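Local structure of AAEL008620-PA odorant-binding protein (Aedes aegypti, 5V13) at residues B[29-34]-B[199-204]. The protein specifically binds juvenile hormone in the mosquito hemolymph, as a secreted member of the odorant-binding protein family. Sequence-based numbering, arbitrary orientation.
Sequences TLYAYV and GFRWIT. With JH3 (methyl (2E,6E)-9-[(2R)-3,3-dimethyloxiran-2-yl]-3,7-dimethylnona-2,6-dienoate), chain E.
Y31, on helix 26-38, meets R201, in the loop that follows helix 190-199, although the two backbones stay well apart: the closest CA atoms, those of Y31 and G199, are 9.9 Å from each other. The gap is bridged by two long side chains that run past each other in opposite directions. Y31 holds CG anti to its own N (chi1 -177°), which sends the ring out from the helix toward the loop. R201 bends at chi2 and then extends, laying its guanidinium flat on that ring with the planes only 4° apart. R201 CZ sits 3.6 Å from the centroid of the Y31 ring, a cation-pi contact over the face, and the CD methylene of R201 adds a CH-pi contact to the same face. Nearer the backbone of R201, its CG lies 3.5 Å from Y31 OH, while at the other end NH2 of R201 reaches Y31 CB. A tyrosine suits this place because its broad face takes both the charge and the aliphatic stem.

An arginine suits the partner position because its flat cation can stack by its face and still donate N-H groups in its own plane. R201 NH1 donates to G199 O at 2.9 Å, with the acceptor in the guanidinium plane, so the group is fixed in rotation as well as stacked. NH1 also forms a salt bridge to E27, tying the loop a second time to helix 26-38. R201, the first residue to leave helical geometry after helix 190-199, has positive phi, and this turn probably helps to aim its side chain at Y31.

Elsewhere on helix 26-38, Y33 lays its ring against C5 of the juvenile hormone. Helix 26-38 thus lines the hormone pocket and, through Y31, forms part of the interface between the two helical halves of a D7-like, two-lobed odorant-binding protein.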
# COMPACT_ATOMS: atom_id res chain seq x y z
N THR B 29 -5.80 -3.36 16.28
CA THR B 29 -5.25 -2.65 17.43
C THR B 29 -5.67 -1.18 17.42
O THR B 29 -6.07 -0.63 18.46
CB THR B 29 -3.73 -2.78 17.47
OG1 THR B 29 -3.16 -2.33 16.23
CG2 THR B 29 -3.34 -4.25 17.70
N LEU B 30 -5.61 -0.52 16.26
CA LEU B 30 -6.00 0.89 16.23
C LEU B 30 -7.47 1.05 16.61
O LEU B 30 -7.83 1.96 17.36
CB LEU B 30 -5.73 1.50 14.85
CG LEU B 30 -5.86 3.03 14.83
CD1 LEU B 30 -4.91 3.68 15.85
CD2 LEU B 30 -5.59 3.57 13.45
N TYR B 31 -8.34 0.15 16.12
CA TYR B 31 -9.76 0.23 16.47
C TYR B 31 -9.94 0.15 17.98
O TYR B 31 -10.68 0.95 18.58
CB TYR B 31 -10.53 -0.90 15.79
CG TYR B 31 -12.03 -0.86 16.04
CD1 TYR B 31 -12.59 -1.42 17.19
CD2 TYR B 31 -12.88 -0.27 15.10
CE1 TYR B 31 -13.98 -1.40 17.40
CE2 TYR B 31 -14.25 -0.24 15.30
CZ TYR B 31 -14.79 -0.80 16.44
OH TYR B 31 -16.16 -0.75 16.61
N ALA B 32 -9.26 -0.81 18.61
CA ALA B 32 -9.40 -1.00 20.05
C ALA B 32 -8.83 0.18 20.82
O ALA B 32 -9.46 0.68 21.77
CB ALA B 32 -8.71 -2.30 20.47
N TYR B 33 -7.64 0.65 20.44
CA TYR B 33 -7.03 1.78 21.16
C TYR B 33 -7.92 3.02 21.11
O TYR B 33 -8.13 3.70 22.13
CB TYR B 33 -5.64 2.11 20.59
CG TYR B 33 -4.63 0.98 20.59
CD1 TYR B 33 -4.77 -0.12 21.44
CD2 TYR B 33 -3.53 1.02 19.74
CE1 TYR B 33 -3.82 -1.16 21.42
CE2 TYR B 33 -2.59 0.01 19.72
CZ TYR B 33 -2.74 -1.08 20.56
OH TYR B 33 -1.81 -2.09 20.50
N VAL B 34 -8.42 3.35 19.92
CA VAL B 34 -9.19 4.58 19.75
C VAL B 34 -10.56 4.46 20.41
O VAL B 34 -11.03 5.39 21.10
CB VAL B 34 -9.31 4.92 18.25
CG1 VAL B 34 -10.31 6.06 18.05
CG2 VAL B 34 -7.94 5.28 17.68
N GLY B 199 -16.51 -5.51 9.88
CA GLY B 199 -15.71 -4.30 9.92
C GLY B 199 -16.38 -3.19 10.72
O GLY B 199 -15.72 -2.44 11.45
N PHE B 200 -17.71 -3.05 10.57
CA PHE B 200 -18.49 -2.10 11.36
C PHE B 200 -18.67 -2.54 12.81
O PHE B 200 -19.17 -1.76 13.63
CB PHE B 200 -19.89 -1.90 10.73
CG PHE B 200 -19.90 -1.12 9.41
CD1 PHE B 200 -18.71 -0.69 8.82
CD2 PHE B 200 -21.11 -0.82 8.78
CE1 PHE B 200 -18.73 0.03 7.61
CE2 PHE B 200 -21.14 -0.10 7.57
CZ PHE B 200 -19.95 0.32 6.98
N ARG B 201 -18.30 -3.79 13.14
CA ARG B 201 -18.62 -4.42 14.42
C ARG B 201 -20.13 -4.49 14.68
O ARG B 201 -20.57 -4.55 15.84
CB ARG B 201 -17.90 -3.73 15.59
CG ARG B 201 -16.43 -4.17 15.80
CD ARG B 201 -15.51 -3.71 14.64
NE ARG B 201 -14.08 -3.97 14.92
CZ ARG B 201 -13.09 -3.68 14.08
NH1 ARG B 201 -13.34 -3.12 12.89
NH2 ARG B 201 -11.83 -3.95 14.42
N TRP B 202 -20.93 -4.51 13.61
CA TRP B 202 -22.34 -4.89 13.74
C TRP B 202 -22.48 -6.38 14.02
O TRP B 202 -23.43 -6.81 14.69
CB TRP B 202 -23.13 -4.53 12.48
CG TRP B 202 -23.32 -3.08 12.23
CD1 TRP B 202 -22.77 -2.05 12.92
CD2 TRP B 202 -24.17 -2.49 11.23
NE1 TRP B 202 -23.19 -0.85 12.40
CE2 TRP B 202 -24.06 -1.09 11.37
CE3 TRP B 202 -25.00 -3.01 10.24
CZ2 TRP B 202 -24.75 -0.20 10.55
CZ3 TRP B 202 -25.70 -2.12 9.41
CH2 TRP B 202 -25.57 -0.73 9.58
N ILE B 203 -21.56 -7.19 13.50
CA ILE B 203 -21.42 -8.60 13.85
C ILE B 203 -20.08 -8.75 14.54
O ILE B 203 -19.05 -8.30 14.02
CB ILE B 203 -21.51 -9.51 12.61
CG1 ILE B 203 -22.93 -9.49 12.05
CG2 ILE B 203 -21.07 -10.95 12.96
CD1 ILE B 203 -23.12 -10.33 10.80
N THR B 204 -20.09 -9.36 15.73
CA THR B 204 -18.88 -9.42 16.53
C THR B 204 -17.95 -10.50 16.00
O THR B 204 -18.32 -11.31 15.14
CB THR B 204 -19.21 -9.71 18.00
OG1 THR B 204 -19.65 -11.07 18.12
CG2 THR B 204 -20.33 -8.79 18.48
C1 JH3 E . -3.14 4.96 20.87
O2 JH3 E . -2.13 5.05 20.18
O1 JH3 E . -4.31 5.68 20.44
CM JH3 E . -4.27 6.40 19.21
C2 JH3 E . -3.24 4.13 22.08
C3 JH3 E . -2.28 3.41 22.66
C3' JH3 E . -0.87 3.32 22.15
C4 JH3 E . -2.67 2.64 23.90
C5 JH3 E . -2.06 1.24 23.83
C6 JH3 E . -2.79 0.33 24.79
C7 JH3 E . -2.35 0.07 26.03
C7' JH3 E . -1.10 0.72 26.55
C8 JH3 E . -3.16 -0.88 26.89
C9 JH3 E . -2.38 -2.15 27.26
CA JH3 E . -1.76 -2.83 26.04
O3 JH3 E . -1.17 -4.12 26.34
CB JH3 E . -2.40 -4.15 25.63
CB' JH3 E . -2.34 -4.40 24.11
CC JH3 E . -3.55 -4.73 26.44